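Local coordinates for protein preproptth (Bombyx mori, PDB 5AOQ) that acts as the insect neurohormone prothoracicotropic hormone, a cystine-knot dimer that binds the receptor tyrosine kinase Torso and is linked to the timing of metamorphosis, at residues K21-L26 and P32-T37. The protein carries 1 engineered substitution. Numbering follows the deposited sequence.
Sequences KEIEDL and PRFIET
Lys21 and Glu36 meet on one face of a two-stranded antiparallel ribbon, where Lys21 NZ forms a salt bridge 3.5 Å from Glu36 OE2. The lysine chain, extended beyond CG, also brings CE alongside the same oxygen, which is shared with Arg38. Next on this face, Ile23 lays its CG2 methyl against the edge of the Phe34 ring, 3.8 Å from CD1 and near the ring plane. Arg33, with CG anti to the backbone N (chi1 -178°) and its chain extended to NE, runs alongside Asp25, whose OD2 lies at the guanidinium edge, near its plane. The two planes stand 80° apart, and the salt bridge from Asp25 OD2 to Arg33 NE is long, at 3.8 Å. Phe34 CZ lies over one guanidinium face, toward its rim.

The strands, 20-24 and 35-39, form a beta hairpin packed beside the long 55-65/86-97 pair of this cystine-knot hormone. Glu22 with Thr37 and Glu24 with Ile35 are its hydrogen-bonded pairs, and Ile23 with Glu36 the non-hydrogen-bonded pair between them. The bond from Glu24 N to Ile35 O is 2.8 Å long, with an N-H...O angle of 168°.

On the other face, Glu24 and Ile35 extend side by side in the same direction, with Glu24 OE1 near Ile35 CG2; the far oxygen, OE2, bonds to His90. Leu26 CD1 comes across to Ile35 CD1 at 3.7 Å, and these two side chains pack on Ile63 and Ile61, respectively. The Lys21, Ile23 and Phe34 face instead meets Torso: Phe34 stacks with His202 of the receptor chain, and Ile23 packs on Ala192 of that chain.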
loop_
_atom_site.group_PDB
_atom_site.type_symbol
_atom_site.label_atom_id
_atom_site.label_comp_id
_atom_site.label_asym_id
_atom_site.label_seq_id
_atom_site.Cartn_x
_atom_site.Cartn_y
_atom_site.Cartn_z
ATOM N N LYS D 21 18.821 13.257 -4.798
ATOM C CA LYS D 21 17.893 12.315 -4.184
ATOM C C LYS D 21 17.809 12.476 -2.672
ATOM O O LYS D 21 18.795 12.798 -2.007
ATOM C CB LYS D 21 18.298 10.879 -4.520
ATOM C CG LYS D 21 17.907 10.444 -5.920
ATOM C CD LYS D 21 18.320 9.011 -6.191
ATOM C CE LYS D 21 17.953 8.578 -7.601
ATOM N NZ LYS D 21 18.297 7.152 -7.861
ATOM N N GLU D 22 16.613 12.244 -2.143
ATOM C CA GLU D 22 16.353 12.319 -0.712
ATOM C C GLU D 22 15.261 11.319 -0.361
ATOM O O GLU D 22 14.542 10.845 -1.243
ATOM C CB GLU D 22 15.938 13.733 -0.299
ATOM C CG GLU D 22 17.005 14.790 -0.536
ATOM C CD GLU D 22 16.594 16.156 -0.023
ATOM O OE1 GLU D 22 15.430 16.311 0.402
ATOM O OE2 GLU D 22 17.439 17.077 -0.043
ATOM N N ILE D 23 15.137 11.009 0.925
ATOM C CA ILE D 23 14.151 10.041 1.388
ATOM C C ILE D 23 13.093 10.733 2.235
ATOM O O ILE D 23 13.408 11.574 3.077
ATOM C CB ILE D 23 14.802 8.909 2.206
ATOM C CG1 ILE D 23 15.875 8.206 1.366
ATOM C CG2 ILE D 23 13.739 7.914 2.679
ATOM C CD1 ILE D 23 16.645 7.131 2.105
ATOM N N GLU D 24 11.838 10.366 1.997
ATOM C CA GLU D 24 10.720 10.864 2.785
ATOM C C GLU D 24 10.189 9.734 3.662
ATOM O O GLU D 24 9.782 8.684 3.162
ATOM C CB GLU D 24 9.624 11.412 1.872
ATOM C CG GLU D 24 8.565 12.232 2.587
ATOM C CD GLU D 24 7.522 12.789 1.637
ATOM O OE1 GLU D 24 7.684 12.620 0.409
ATOM O OE2 GLU D 24 6.542 13.395 2.117
ATOM N N ASP D 25 10.207 9.956 4.973
ATOM C CA ASP D 25 9.859 8.919 5.939
ATOM C C ASP D 25 8.360 8.646 6.016
ATOM O O ASP D 25 7.935 7.492 5.995
ATOM C CB ASP D 25 10.374 9.302 7.327
ATOM C CG ASP D 25 10.359 8.137 8.295
ATOM O OD1 ASP D 25 9.305 7.894 8.918
ATOM O OD2 ASP D 25 11.400 7.459 8.431
ATOM N N LEU D 26 7.568 9.709 6.139
ATOM C CA LEU D 26 6.112 9.597 6.243
ATOM C C LEU D 26 5.678 8.742 7.432
ATOM O O LEU D 26 4.519 8.332 7.519
ATOM C CB LEU D 26 5.516 9.015 4.956
ATOM C CG LEU D 26 5.649 9.850 3.683
ATOM C CD1 LEU D 26 5.153 9.058 2.487
ATOM C CD2 LEU D 26 4.878 11.154 3.817
ATOM N N PRO D 32 3.618 2.460 2.256
ATOM C CA PRO D 32 4.913 2.802 1.664
ATOM C C PRO D 32 5.654 3.780 2.567
ATOM O O PRO D 32 5.463 4.989 2.443
ATOM C CB PRO D 32 4.529 3.444 0.333
ATOM C CG PRO D 32 3.219 4.084 0.610
ATOM C CD PRO D 32 2.515 3.181 1.593
ATOM N N ARG D 33 6.472 3.265 3.478
ATOM C CA ARG D 33 7.141 4.116 4.452
ATOM C C ARG D 33 8.141 5.032 3.759
ATOM O O ARG D 33 7.894 6.226 3.600
ATOM C CB ARG D 33 7.846 3.271 5.515
ATOM C CG ARG D 33 8.538 4.091 6.592
ATOM C CD ARG D 33 9.101 3.212 7.692
ATOM N NE ARG D 33 9.774 3.995 8.725
ATOM C CZ ARG D 33 10.249 3.489 9.859
ATOM N NH1 ARG D 33 10.129 2.193 10.118
ATOM N NH2 ARG D 33 10.847 4.281 10.739
ATOM N N PHE D 34 9.260 4.464 3.329
ATOM C CA PHE D 34 10.311 5.247 2.699
ATOM C C PHE D 34 9.946 5.612 1.264
ATOM O O PHE D 34 9.709 4.733 0.434
ATOM C CB PHE D 34 11.629 4.476 2.719
ATOM C CG PHE D 34 12.068 4.061 4.091
ATOM C CD1 PHE D 34 12.748 4.946 4.910
ATOM C CD2 PHE D 34 11.794 2.789 4.567
ATOM C CE1 PHE D 34 13.156 4.570 6.173
ATOM C CE2 PHE D 34 12.198 2.407 5.831
ATOM C CZ PHE D 34 12.878 3.299 6.635
ATOM N N ILE D 35 9.900 6.912 0.983
ATOM C CA ILE D 35 9.597 7.409 -0.357
ATOM C C ILE D 35 10.828 8.056 -0.981
ATOM O O ILE D 35 11.564 8.785 -0.316
ATOM C CB ILE D 35 8.426 8.427 -0.328
ATOM C CG1 ILE D 35 7.088 7.726 -0.556
ATOM C CG2 ILE D 35 8.591 9.515 -1.393
ATOM C CD1 ILE D 35 6.850 6.523 0.326
ATOM N N GLU D 36 11.036 7.782 -2.265
ATOM C CA GLU D 36 12.151 8.352 -3.012
ATOM C C GLU D 36 11.773 9.715 -3.586
ATOM O O GLU D 36 10.796 9.835 -4.325
ATOM C CB GLU D 36 12.580 7.401 -4.133
ATOM C CG GLU D 36 13.742 7.904 -4.975
ATOM C CD GLU D 36 14.168 6.905 -6.034
ATOM O OE1 GLU D 36 13.771 5.725 -5.937
ATOM O OE2 GLU D 36 14.901 7.298 -6.965
ATOM N N THR D 37 12.551 10.738 -3.237
ATOM C CA THR D 37 12.302 12.100 -3.704
ATOM C C THR D 37 13.520 12.658 -4.437
ATOM O O THR D 37 14.606 12.741 -3.868
ATOM C CB THR D 37 11.947 13.038 -2.531
ATOM O OG1 THR D 37 10.815 12.517 -1.825
ATOM C CG2 THR D 37 11.628 14.443 -3.030
#